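Local coordinates for protein ribonuclease (Nicotiana glutinosa, PDB 1IYB) that probably cleaves RNA as a ribonuclease of the T2 family and binds guanosine 5'-monophosphate in its active-site pocket, at residues A[44-49]-A[99-104]; A[62-67]-A[93-98]; A[161-166]-A[176-181]. All coordinates share one frame; numbering follows the deposited sequence.

Contact 1. Residues A[44-49]-A[99-104]. With 5GP (guanosine-5'-monophosphate), chain C.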
loop_
_atom_site.group_PDB
_atom_site.type_symbol
_atom_site.label_atom_id
_atom_site.label_comp_id
_atom_site.label_asym_id
_atom_site.label_seq_id
_atom_site.Cartn_x
_atom_site.Cartn_y
_atom_site.Cartn_z
ATOM N N GLY A 44 -9.990 -12.292 -1.519
ATOM C CA GLY A 44 -8.650 -12.771 -1.223
ATOM C C GLY A 44 -8.428 -13.243 0.203
ATOM O O GLY A 44 -9.320 -13.142 1.050
ATOM N N LEU A 45 -7.235 -13.783 0.447
ATOM C CA LEU A 45 -6.803 -14.270 1.764
ATOM C C LEU A 45 -5.679 -13.293 2.112
ATOM O O LEU A 45 -4.594 -13.330 1.518
ATOM C CB LEU A 45 -6.277 -15.706 1.661
ATOM C CG LEU A 45 -5.913 -16.429 2.963
ATOM C CD1 LEU A 45 -7.106 -16.453 3.914
ATOM C CD2 LEU A 45 -5.471 -17.852 2.637
ATOM N N TRP A 46 -5.945 -12.425 3.079
ATOM C CA TRP A 46 -5.012 -11.361 3.430
ATOM C C TRP A 46 -4.249 -11.401 4.742
ATOM O O TRP A 46 -4.845 -11.303 5.816
ATOM C CB TRP A 46 -5.746 -10.019 3.413
ATOM C CG TRP A 46 -6.527 -9.693 2.175
ATOM C CD1 TRP A 46 -6.419 -10.280 0.946
ATOM C CD2 TRP A 46 -7.500 -8.648 2.035
ATOM N NE1 TRP A 46 -7.260 -9.662 0.051
ATOM C CE2 TRP A 46 -7.935 -8.658 0.692
ATOM C CE3 TRP A 46 -8.045 -7.702 2.916
ATOM C CZ2 TRP A 46 -8.892 -7.759 0.208
ATOM C CZ3 TRP A 46 -8.993 -6.810 2.437
ATOM C CH2 TRP A 46 -9.407 -6.845 1.092
ATOM N N PRO A 47 -2.915 -11.533 4.678
ATOM C CA PRO A 47 -2.151 -11.546 5.930
ATOM C C PRO A 47 -2.347 -10.173 6.595
ATOM O O PRO A 47 -2.331 -9.143 5.915
ATOM C CB PRO A 47 -0.721 -11.757 5.451
ATOM C CG PRO A 47 -0.907 -12.640 4.251
ATOM C CD PRO A 47 -2.087 -11.995 3.546
ATOM N N ASN A 48 -2.530 -10.157 7.915
ATOM C CA ASN A 48 -2.757 -8.911 8.648
ATOM C C ASN A 48 -2.056 -8.996 10.000
ATOM O O ASN A 48 -1.706 -10.084 10.457
ATOM C CB ASN A 48 -4.264 -8.706 8.883
ATOM C CG ASN A 48 -4.666 -7.234 8.917
ATOM O OD1 ASN A 48 -4.907 -6.623 7.875
ATOM N ND2 ASN A 48 -4.740 -6.660 10.117
ATOM N N ASN A 49 -1.865 -7.843 10.637
ATOM C CA ASN A 49 -1.220 -7.764 11.944
ATOM C C ASN A 49 -2.251 -7.451 13.022
ATOM O O ASN A 49 -3.291 -6.855 12.744
ATOM C CB ASN A 49 -0.153 -6.671 11.926
ATOM C CG ASN A 49 0.993 -6.999 11.002
ATOM O OD1 ASN A 49 1.558 -6.112 10.346
ATOM N ND2 ASN A 49 1.360 -8.272 10.950
ATOM N N GLU A 99 0.494 -11.667 -5.592
ATOM C CA GLU A 99 1.622 -10.759 -5.447
ATOM C C GLU A 99 1.502 -9.764 -4.301
ATOM O O GLU A 99 2.481 -9.493 -3.608
ATOM C CB GLU A 99 1.874 -10.055 -6.783
ATOM C CG GLU A 99 2.206 -11.073 -7.869
ATOM C CD GLU A 99 2.773 -10.467 -9.138
ATOM O OE1 GLU A 99 3.105 -11.253 -10.056
ATOM O OE2 GLU A 99 2.887 -9.223 -9.219
ATOM N N LYS A 100 0.306 -9.234 -4.071
ATOM C CA LYS A 100 0.127 -8.276 -2.982
ATOM C C LYS A 100 -0.034 -8.924 -1.610
ATOM O O LYS A 100 0.509 -8.432 -0.617
ATOM C CB LYS A 100 -1.092 -7.383 -3.239
ATOM C CG LYS A 100 -1.363 -6.387 -2.109
ATOM C CD LYS A 100 -2.517 -5.443 -2.436
ATOM C CE LYS A 100 -2.713 -4.407 -1.327
ATOM N NZ LYS A 100 -3.810 -3.434 -1.622
ATOM N N HIS A 101 -0.768 -10.031 -1.553
ATOM C CA HIS A 101 -1.039 -10.698 -0.282
ATOM C C HIS A 101 -0.395 -12.074 -0.074
ATOM O O HIS A 101 0.206 -12.337 0.971
ATOM C CB HIS A 101 -2.556 -10.818 -0.107
ATOM C CG HIS A 101 -3.267 -9.500 -0.028
ATOM N ND1 HIS A 101 -3.146 -8.653 1.052
ATOM C CD2 HIS A 101 -4.121 -8.892 -0.887
ATOM C CE1 HIS A 101 -3.897 -7.582 0.857
ATOM N NE2 HIS A 101 -4.500 -7.703 -0.312
ATOM N N GLY A 102 -0.544 -12.961 -1.054
ATOM C CA GLY A 102 0.024 -14.292 -0.935
ATOM C C GLY A 102 1.507 -14.329 -0.607
ATOM O O GLY A 102 1.953 -15.124 0.221
ATOM N N THR A 103 2.283 -13.475 -1.262
ATOM C CA THR A 103 3.719 -13.444 -1.022
ATOM C C THR A 103 4.060 -13.140 0.437
ATOM O O THR A 103 5.141 -13.492 0.915
ATOM C CB THR A 103 4.406 -12.391 -1.912
ATOM O OG1 THR A 103 3.825 -11.105 -1.658
ATOM C CG2 THR A 103 4.241 -12.751 -3.389
ATOM N N CYS A 104 3.143 -12.487 1.142
ATOM C CA CYS A 104 3.382 -12.144 2.538
ATOM C C CYS A 104 3.139 -13.315 3.486
ATOM O O CYS A 104 3.308 -13.182 4.700
ATOM C CB CYS A 104 2.524 -10.938 2.935
ATOM S SG CYS A 104 2.902 -9.435 1.965
HETATM P P 5GP C . -6.808 -5.685 -2.448
HETATM O O1P 5GP C . -5.752 -5.067 -1.641
HETATM O O2P 5GP C . -6.696 -7.197 -2.480
HETATM O O3P 5GP C . -8.221 -5.239 -1.936
HETATM O "O5'" 5GP C . -6.791 -5.191 -4.009
HETATM C "C5'" 5GP C . -7.870 -5.555 -4.946
HETATM C "C4'" 5GP C . -7.687 -5.004 -6.381
HETATM O "O4'" 5GP C . -8.016 -6.131 -7.309
HETATM C "C3'" 5GP C . -8.589 -3.878 -6.880
HETATM O "O3'" 5GP C . -8.126 -2.579 -6.546
HETATM C "C2'" 5GP C . -8.641 -4.069 -8.400
HETATM O "O2'" 5GP C . -7.555 -3.397 -9.073
HETATM C "C1'" 5GP C . -8.578 -5.581 -8.548
HETATM N N9 5GP C . -9.801 -6.333 -8.971
HETATM C C8 5GP C . -10.032 -7.062 -10.116
HETATM N N7 5GP C . -11.182 -7.703 -10.157
HETATM C C5 5GP C . -11.757 -7.355 -8.918
HETATM C C6 5GP C . -13.024 -7.752 -8.376
HETATM O O6 5GP C . -13.872 -8.477 -8.883
HETATM N N1 5GP C . -13.241 -7.182 -7.083
HETATM C C2 5GP C . -12.331 -6.349 -6.435
HETATM N N2 5GP C . -12.742 -5.924 -5.222
HETATM N N3 5GP C . -11.140 -5.976 -6.941
HETATM C C4 5GP C . -10.921 -6.518 -8.188
HETATM O O HOH W 1 -1.560 -8.789 3.261
#

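Contact 2. Residues A[62-67]-A[93-98]. With 5GP (guanosine-5'-monophosphate), chain C.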
loop_
_atom_site.group_PDB
_atom_site.type_symbol
_atom_site.label_atom_id
_atom_site.label_comp_id
_atom_site.label_asym_id
_atom_site.label_seq_id
_atom_site.Cartn_x
_atom_site.Cartn_y
_atom_site.Cartn_z
ATOM N N SER A 62 8.862 -13.687 -6.465
ATOM C CA SER A 62 7.904 -14.779 -6.420
ATOM C C SER A 62 6.676 -14.349 -7.218
ATOM O O SER A 62 5.585 -14.194 -6.671
ATOM C CB SER A 62 7.509 -15.089 -4.979
ATOM O OG SER A 62 6.499 -16.082 -4.936
ATOM N N PRO A 63 6.844 -14.140 -8.529
ATOM C CA PRO A 63 5.721 -13.723 -9.371
ATOM C C PRO A 63 4.660 -14.808 -9.524
ATOM O O PRO A 63 4.951 -15.995 -9.403
ATOM C CB PRO A 63 6.399 -13.378 -10.694
ATOM C CG PRO A 63 7.522 -14.347 -10.743
ATOM C CD PRO A 63 8.069 -14.305 -9.332
ATOM N N TYR A 64 3.424 -14.385 -9.775
ATOM C CA TYR A 64 2.321 -15.318 -9.971
ATOM C C TYR A 64 2.669 -16.251 -11.131
ATOM O O TYR A 64 3.168 -15.803 -12.168
ATOM C CB TYR A 64 1.042 -14.540 -10.290
ATOM C CG TYR A 64 -0.154 -15.397 -10.640
ATOM C CD1 TYR A 64 -0.745 -16.235 -9.692
ATOM C CD2 TYR A 64 -0.707 -15.357 -11.920
ATOM C CE1 TYR A 64 -1.862 -17.009 -10.011
ATOM C CE2 TYR A 64 -1.821 -16.126 -12.248
ATOM C CZ TYR A 64 -2.394 -16.947 -11.291
ATOM O OH TYR A 64 -3.507 -17.694 -11.607
ATOM N N ASP A 65 2.409 -17.541 -10.945
ATOM C CA ASP A 65 2.683 -18.559 -11.963
ATOM C C ASP A 65 1.446 -19.449 -12.063
ATOM O O ASP A 65 1.314 -20.428 -11.327
ATOM C CB ASP A 65 3.899 -19.394 -11.545
ATOM C CG ASP A 65 4.286 -20.430 -12.585
ATOM O OD1 ASP A 65 5.235 -21.203 -12.323
ATOM O OD2 ASP A 65 3.650 -20.472 -13.660
ATOM N N GLN A 66 0.541 -19.113 -12.978
ATOM C CA GLN A 66 -0.692 -19.877 -13.115
ATOM C C GLN A 66 -0.499 -21.372 -13.357
ATOM O O GLN A 66 -1.370 -22.169 -13.018
ATOM C CB GLN A 66 -1.582 -19.266 -14.204
ATOM C CG GLN A 66 -2.945 -19.943 -14.329
ATOM C CD GLN A 66 -4.030 -19.022 -14.866
ATOM O OE1 GLN A 66 -4.861 -19.435 -15.677
ATOM N NE2 GLN A 66 -4.041 -17.779 -14.402
ATOM N N SER A 67 0.638 -21.768 -13.921
ATOM C CA SER A 67 0.872 -23.189 -14.166
ATOM C C SER A 67 0.913 -23.986 -12.857
ATOM O O SER A 67 0.612 -25.180 -12.842
ATOM C CB SER A 67 2.176 -23.398 -14.944
ATOM O OG SER A 67 3.308 -23.077 -14.156
ATOM N N PHE A 93 -6.662 -10.637 -11.707
ATOM C CA PHE A 93 -7.164 -10.515 -10.345
ATOM C C PHE A 93 -6.420 -11.504 -9.441
ATOM O O PHE A 93 -5.926 -11.130 -8.375
ATOM C CB PHE A 93 -8.676 -10.789 -10.350
ATOM C CG PHE A 93 -9.373 -10.531 -9.031
ATOM C CD1 PHE A 93 -8.839 -9.663 -8.084
ATOM C CD2 PHE A 93 -10.601 -11.131 -8.769
ATOM C CE1 PHE A 93 -9.520 -9.395 -6.895
ATOM C CE2 PHE A 93 -11.293 -10.871 -7.584
ATOM C CZ PHE A 93 -10.750 -9.999 -6.643
ATOM N N TRP A 94 -6.325 -12.756 -9.877
ATOM C CA TRP A 94 -5.635 -13.778 -9.091
ATOM C C TRP A 94 -4.158 -13.434 -8.910
ATOM O O TRP A 94 -3.593 -13.604 -7.820
ATOM C CB TRP A 94 -5.788 -15.153 -9.757
ATOM C CG TRP A 94 -7.226 -15.500 -10.008
ATOM C CD1 TRP A 94 -8.297 -15.142 -9.238
ATOM C CD2 TRP A 94 -7.755 -16.251 -11.108
ATOM N NE1 TRP A 94 -9.461 -15.617 -9.794
ATOM C CE2 TRP A 94 -9.159 -16.301 -10.941
ATOM C CE3 TRP A 94 -7.181 -16.884 -12.218
ATOM C CZ2 TRP A 94 -10.001 -16.960 -11.844
ATOM C CZ3 TRP A 94 -8.019 -17.541 -13.116
ATOM C CH2 TRP A 94 -9.415 -17.572 -12.920
ATOM N N SER A 95 -3.533 -12.940 -9.975
ATOM C CA SER A 95 -2.121 -12.566 -9.914
ATOM C C SER A 95 -1.929 -11.453 -8.891
ATOM O O SER A 95 -1.004 -11.492 -8.086
ATOM C CB SER A 95 -1.628 -12.089 -11.282
ATOM O OG SER A 95 -0.282 -11.641 -11.200
ATOM N N HIS A 96 -2.813 -10.461 -8.932
ATOM C CA HIS A 96 -2.751 -9.340 -8.003
ATOM C C HIS A 96 -2.857 -9.806 -6.551
ATOM O O HIS A 96 -2.109 -9.353 -5.686
ATOM C CB HIS A 96 -3.878 -8.347 -8.306
ATOM C CG HIS A 96 -4.030 -7.276 -7.272
ATOM N ND1 HIS A 96 -3.139 -6.235 -7.140
ATOM C CD2 HIS A 96 -4.954 -7.107 -6.295
ATOM C CE1 HIS A 96 -3.505 -5.468 -6.127
ATOM N NE2 HIS A 96 -4.604 -5.976 -5.597
ATOM N N GLU A 97 -3.792 -10.708 -6.280
ATOM C CA GLU A 97 -3.963 -11.196 -4.922
ATOM C C GLU A 97 -2.744 -11.978 -4.443
ATOM O O GLU A 97 -2.350 -11.867 -3.279
ATOM C CB GLU A 97 -5.240 -12.038 -4.819
ATOM C CG GLU A 97 -6.508 -11.202 -4.990
ATOM C CD GLU A 97 -6.653 -10.124 -3.921
ATOM O OE1 GLU A 97 -6.972 -8.967 -4.274
ATOM O OE2 GLU A 97 -6.455 -10.438 -2.727
ATOM N N TRP A 98 -2.129 -12.758 -5.327
ATOM C CA TRP A 98 -0.946 -13.497 -4.912
ATOM C C TRP A 98 0.229 -12.562 -4.649
ATOM O O TRP A 98 0.887 -12.649 -3.612
ATOM C CB TRP A 98 -0.514 -14.534 -5.957
ATOM C CG TRP A 98 0.873 -15.036 -5.665
ATOM C CD1 TRP A 98 2.034 -14.651 -6.279
ATOM C CD2 TRP A 98 1.262 -15.885 -4.577
ATOM N NE1 TRP A 98 3.117 -15.196 -5.633
ATOM C CE2 TRP A 98 2.674 -15.958 -4.584
ATOM C CE3 TRP A 98 0.553 -16.587 -3.591
ATOM C CZ2 TRP A 98 3.393 -16.705 -3.643
ATOM C CZ3 TRP A 98 1.270 -17.330 -2.651
ATOM C CH2 TRP A 98 2.676 -17.381 -2.686
HETATM P P 5GP C . -6.808 -5.685 -2.448
HETATM O O1P 5GP C . -5.752 -5.067 -1.641
HETATM O O2P 5GP C . -6.696 -7.197 -2.480
HETATM O O3P 5GP C . -8.221 -5.239 -1.936
HETATM O "O5'" 5GP C . -6.791 -5.191 -4.009
HETATM C "C5'" 5GP C . -7.870 -5.555 -4.946
HETATM C "C4'" 5GP C . -7.687 -5.004 -6.381
HETATM O "O4'" 5GP C . -8.016 -6.131 -7.309
HETATM C "C3'" 5GP C . -8.589 -3.878 -6.880
HETATM O "O3'" 5GP C . -8.126 -2.579 -6.546
HETATM C "C2'" 5GP C . -8.641 -4.069 -8.400
HETATM O "O2'" 5GP C . -7.555 -3.397 -9.073
HETATM C "C1'" 5GP C . -8.578 -5.581 -8.548
HETATM N N9 5GP C . -9.801 -6.333 -8.971
HETATM C C8 5GP C . -10.032 -7.062 -10.116
HETATM N N7 5GP C . -11.182 -7.703 -10.157
HETATM C C5 5GP C . -11.757 -7.355 -8.918
HETATM C C6 5GP C . -13.024 -7.752 -8.376
HETATM O O6 5GP C . -13.872 -8.477 -8.883
HETATM N N1 5GP C . -13.241 -7.182 -7.083
HETATM C C2 5GP C . -12.331 -6.349 -6.435
HETATM N N2 5GP C . -12.742 -5.924 -5.222
HETATM N N3 5GP C . -11.140 -5.976 -6.941
HETATM C C4 5GP C . -10.921 -6.518 -8.188
#

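Contact 3. Residues A[161-166]-A[176-181]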
loop_
_atom_site.group_PDB
_atom_site.type_symbol
_atom_site.label_atom_id
_atom_site.label_comp_id
_atom_site.label_asym_id
_atom_site.label_seq_id
_atom_site.Cartn_x
_atom_site.Cartn_y
_atom_site.Cartn_z
ATOM N N GLY A 161 -16.533 -9.715 10.201
ATOM C CA GLY A 161 -16.348 -8.287 10.030
ATOM C C GLY A 161 -17.187 -7.949 8.810
ATOM O O GLY A 161 -17.152 -8.679 7.814
ATOM N N ILE A 162 -17.953 -6.866 8.878
ATOM C CA ILE A 162 -18.807 -6.470 7.763
ATOM C C ILE A 162 -18.389 -5.115 7.188
ATOM O O ILE A 162 -18.261 -4.136 7.923
ATOM C CB ILE A 162 -20.287 -6.375 8.207
ATOM C CG1 ILE A 162 -20.709 -7.665 8.918
ATOM C CG2 ILE A 162 -21.173 -6.115 6.998
ATOM C CD1 ILE A 162 -20.622 -8.914 8.060
ATOM N N GLU A 163 -18.181 -5.066 5.875
ATOM C CA GLU A 163 -17.790 -3.830 5.203
ATOM C C GLU A 163 -18.889 -3.422 4.238
ATOM O O GLU A 163 -19.444 -4.261 3.529
ATOM C CB GLU A 163 -16.493 -4.024 4.413
ATOM C CG GLU A 163 -15.953 -2.736 3.807
ATOM C CD GLU A 163 -14.887 -2.977 2.752
ATOM O OE1 GLU A 163 -14.243 -4.044 2.785
ATOM O OE2 GLU A 163 -14.691 -2.090 1.896
ATOM N N CYS A 164 -19.191 -2.129 4.209
ATOM C CA CYS A 164 -20.223 -1.596 3.332
ATOM C C CYS A 164 -19.666 -0.558 2.376
ATOM O O CYS A 164 -18.620 0.035 2.628
ATOM C CB CYS A 164 -21.329 -0.930 4.159
ATOM S SG CYS A 164 -22.260 -2.088 5.206
ATOM N N ASN A 165 -20.360 -0.374 1.262
ATOM C CA ASN A 165 -20.000 0.657 0.301
ATOM C C ASN A 165 -21.330 1.300 -0.077
ATOM O O ASN A 165 -22.361 0.969 0.510
ATOM C CB ASN A 165 -19.237 0.092 -0.916
ATOM C CG ASN A 165 -20.103 -0.724 -1.867
ATOM O OD1 ASN A 165 -19.700 -0.970 -3.008
ATOM N ND2 ASN A 165 -21.265 -1.156 -1.416
ATOM N N VAL A 166 -21.326 2.221 -1.029
ATOM C CA VAL A 166 -22.564 2.889 -1.402
ATOM C C VAL A 166 -22.944 2.621 -2.849
ATOM O O VAL A 166 -22.080 2.569 -3.720
ATOM C CB VAL A 166 -22.443 4.414 -1.193
ATOM C CG1 VAL A 166 -23.766 5.087 -1.494
ATOM C CG2 VAL A 166 -22.004 4.709 0.233
ATOM N N GLN A 176 -18.617 -6.430 1.622
ATOM C CA GLN A 176 -17.682 -7.529 1.853
ATOM C C GLN A 176 -17.803 -8.078 3.266
ATOM O O GLN A 176 -18.204 -7.367 4.191
ATOM C CB GLN A 176 -16.236 -7.081 1.606
ATOM C CG GLN A 176 -16.006 -6.440 0.245
ATOM C CD GLN A 176 -14.545 -6.410 -0.146
ATOM O OE1 GLN A 176 -14.061 -7.309 -0.828
ATOM N NE2 GLN A 176 -13.831 -5.382 0.295
ATOM N N ILE A 177 -17.460 -9.351 3.423
ATOM C CA ILE A 177 -17.517 -10.013 4.716
ATOM C C ILE A 177 -16.158 -10.633 5.011
ATOM O O ILE A 177 -15.599 -11.352 4.181
ATOM C CB ILE A 177 -18.627 -11.083 4.730
ATOM C CG1 ILE A 177 -19.986 -10.387 4.612
ATOM C CG2 ILE A 177 -18.556 -11.921 6.012
ATOM C CD1 ILE A 177 -21.175 -11.319 4.642
ATOM N N TYR A 178 -15.634 -10.322 6.195
ATOM C CA TYR A 178 -14.324 -10.787 6.652
ATOM C C TYR A 178 -14.426 -11.862 7.733
ATOM O O TYR A 178 -15.171 -11.712 8.703
ATOM C CB TYR A 178 -13.530 -9.610 7.240
ATOM C CG TYR A 178 -13.172 -8.484 6.291
ATOM C CD1 TYR A 178 -14.148 -7.827 5.536
ATOM C CD2 TYR A 178 -11.857 -8.032 6.196
ATOM C CE1 TYR A 178 -13.817 -6.747 4.713
ATOM C CE2 TYR A 178 -11.516 -6.955 5.380
ATOM C CZ TYR A 178 -12.497 -6.318 4.643
ATOM O OH TYR A 178 -12.154 -5.249 3.845
ATOM N N ILE A 179 -13.659 -12.934 7.570
ATOM C CA ILE A 179 -13.615 -14.028 8.543
ATOM C C ILE A 179 -12.135 -14.230 8.853
ATOM O O ILE A 179 -11.318 -14.278 7.939
ATOM C CB ILE A 179 -14.189 -15.337 7.955
ATOM C CG1 ILE A 179 -15.644 -15.123 7.528
ATOM C CG2 ILE A 179 -14.082 -16.460 8.979
ATOM C CD1 ILE A 179 -16.553 -14.706 8.651
ATOM N N CYS A 180 -11.779 -14.346 10.130
ATOM C CA CYS A 180 -10.369 -14.511 10.474
ATOM C C CYS A 180 -9.863 -15.949 10.581
ATOM O O CYS A 180 -10.572 -16.847 11.040
ATOM C CB CYS A 180 -10.054 -13.718 11.751
ATOM S SG CYS A 180 -10.115 -11.931 11.408
ATOM N N VAL A 181 -8.628 -16.151 10.120
ATOM C CA VAL A 181 -7.961 -17.451 10.135
ATOM C C VAL A 181 -6.636 -17.277 10.875
ATOM O O VAL A 181 -5.967 -16.257 10.717
ATOM C CB VAL A 181 -7.669 -17.943 8.697
ATOM C CG1 VAL A 181 -7.054 -19.335 8.728
ATOM C CG2 VAL A 181 -8.948 -17.940 7.877
#

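Contact 1. Residues A[44-49]-A[99-104]
The five-membered ring of W46 lies almost flat on the imidazole of H101, a face-to-face stack with centroids 3.6 Å apart and planes 16° from parallel. In both side chains CG is anti to the carbonyl carbon (chi1 -52° for W46, -63° for H101), which turns each ring beside its own backbone N and brings the two flat together. W46 CD1 stands over the centre of the imidazole, and W46 CB adds a CH-pi contact over the same ring. The opposite face of the imidazole is covered by CG of K100, so the ring is held between an indole and the stem of a lysine. The segments belong to two sequence signatures of the ribonuclease T2 family, HGLWP on strand 41-48 and HEWEKHGTC, which runs through the end of helix 91-102 into the turn after it; their meeting builds one wall of the nucleotide pocket. Both nitrogens of H101 are engaged, which fixes the rotation of the ring. ND1 shares a water with P47 O, the water lying 2.7 Å from H101 ND1 and donating to the carbonyl. On the phosphate side, H101 NE2 donates to O1P of guanosine 5'-monophosphate at 3.2 Å, and more weakly to O2P. The fully extended chain of K100 carries NZ to that same O1P, giving the oxygen a second donor. W46 NE1 makes no bond to H101, the angle being poor; it hydrogen-bonds to E97 OE2. Its benzo ring comes close to the phosphate, CZ2 lying 3.4 Å from O3P. Next to the stack, P47 packs its ring on the backbone O and CB of H101, and P47 CG meets C104 CB at 4.0 Å. C104 is itself tied to C58 by a disulfide, and L45 O, against H101 CB, hydrogen-bonds to Y114 OH.

Contact 2. Residues A[62-67]-A[93-98]
Y64 and W98 both carry CG anti to the backbone N (chi1 175° and 166°), which sends the phenol of the loop across the helix and the indole of the helix back toward the loop. The phenol comes down face-on over the backbone of S95, whose CA lies 3.9 Å from the ring centroid in a CH-pi contact. Its far end runs alongside W94, with Y64 CZ 4.1 Å from W94 CB, while Y64 CD1 brushes W98 CB. The one direct hydrogen bond between the segments is W98 NE1 to S62 O, 2.9 Å long and close to the indole plane. Q66 reaches the edge of W94 with its amide nitrogen, which hydrogen-bonds to S91 OG and more weakly to Y64 OH. Helix 91-102 thus presents its S95 and W98 side to the irregular loop, while F93 and H96 face the nucleotide, with H96 NE2 donating to O5' of guanosine 5'-monophosphate at 2.8 Å. F93 spreads its ring over the guanine, C5 of the base lying 3.5 Å above its centre. An alanine in place of F93 would remove that aromatic surface and would probably leave the base uncovered on this face and freer to shift. The chemistry divides accordingly: between the two segments, carbon contacts and a single indole-to-carbonyl bond hold the loop, joined by a bond from Y64 N to E99 OE1 further along the helix, whereas the other side offers the nucleotide a stacking ring and a donor.

Contact 3. Residues A[161-166]-A[176-181]
E163 lays its extended side chain (CG anti to the backbone N, chi1 -174°) beside Q176 and obliquely across Y178, so that its OE1 falls between the two polar ends. Y178 OH donates to E163 OE1 at 2.6 Å, with the oxygen lying in the plane of the phenol. From the opposite face of the carboxylate, Q176 NE2 reaches E163 OE1 at 2.9 Å. One carboxylate oxygen thus holds both groups, and Q176 in turn directs its OE1 to ND1 of H43, a residue of the nucleotide pocket, making Q176 a second-shell residue of that site and E163 its probable positioner. The backbone ladder is that of an antiparallel beta hairpin: G161 and Y178 form a hydrogen-bonded pair, as do E163 and Q176, with G161 N donating to Y178 O at 2.8 Å. Between them the non-hydrogen-bonded pair I162 and I177 turns to the other face, I162 CD1 meeting I177 CG1 at 3.8 Å. Those isoleucines pack against helix 145-156, on L145, K149 and I152. Strand 161-166 is an outermost strand of the four-stranded sheet within this chain, with C164 joined to C199 by a disulfide, while strand 172-182 has strand 10-16 as its other neighbour, where V14 lies against Q176 and Y178 and the ring of Y12 meets Y178 edge-to-face.

How the contacts relate
After strand 10-16, the chain enters strand 41-48, where contact 1 opens; it closes at 99-104, on the last part of helix 91-102 and the turn after it, with 49 residues between the segments. Contact 2 falls within that long excursion, fastening part of the connecting loop to an earlier part of the same helix, so contacts 1 and 2 share helix 91-102 and both border the bound nucleotide. Contact 3 follows in series, closing a short hairpin of strands 161-166 and 172-182. The four-stranded antiparallel sheet joins contacts 1 and 3: 41-48 is one outer strand, 161-166 the other, and W46 CZ3 touches Y178 OH at 3.8 Å. Contacts 2 and 3 stay about 7 Å apart at their nearest atoms.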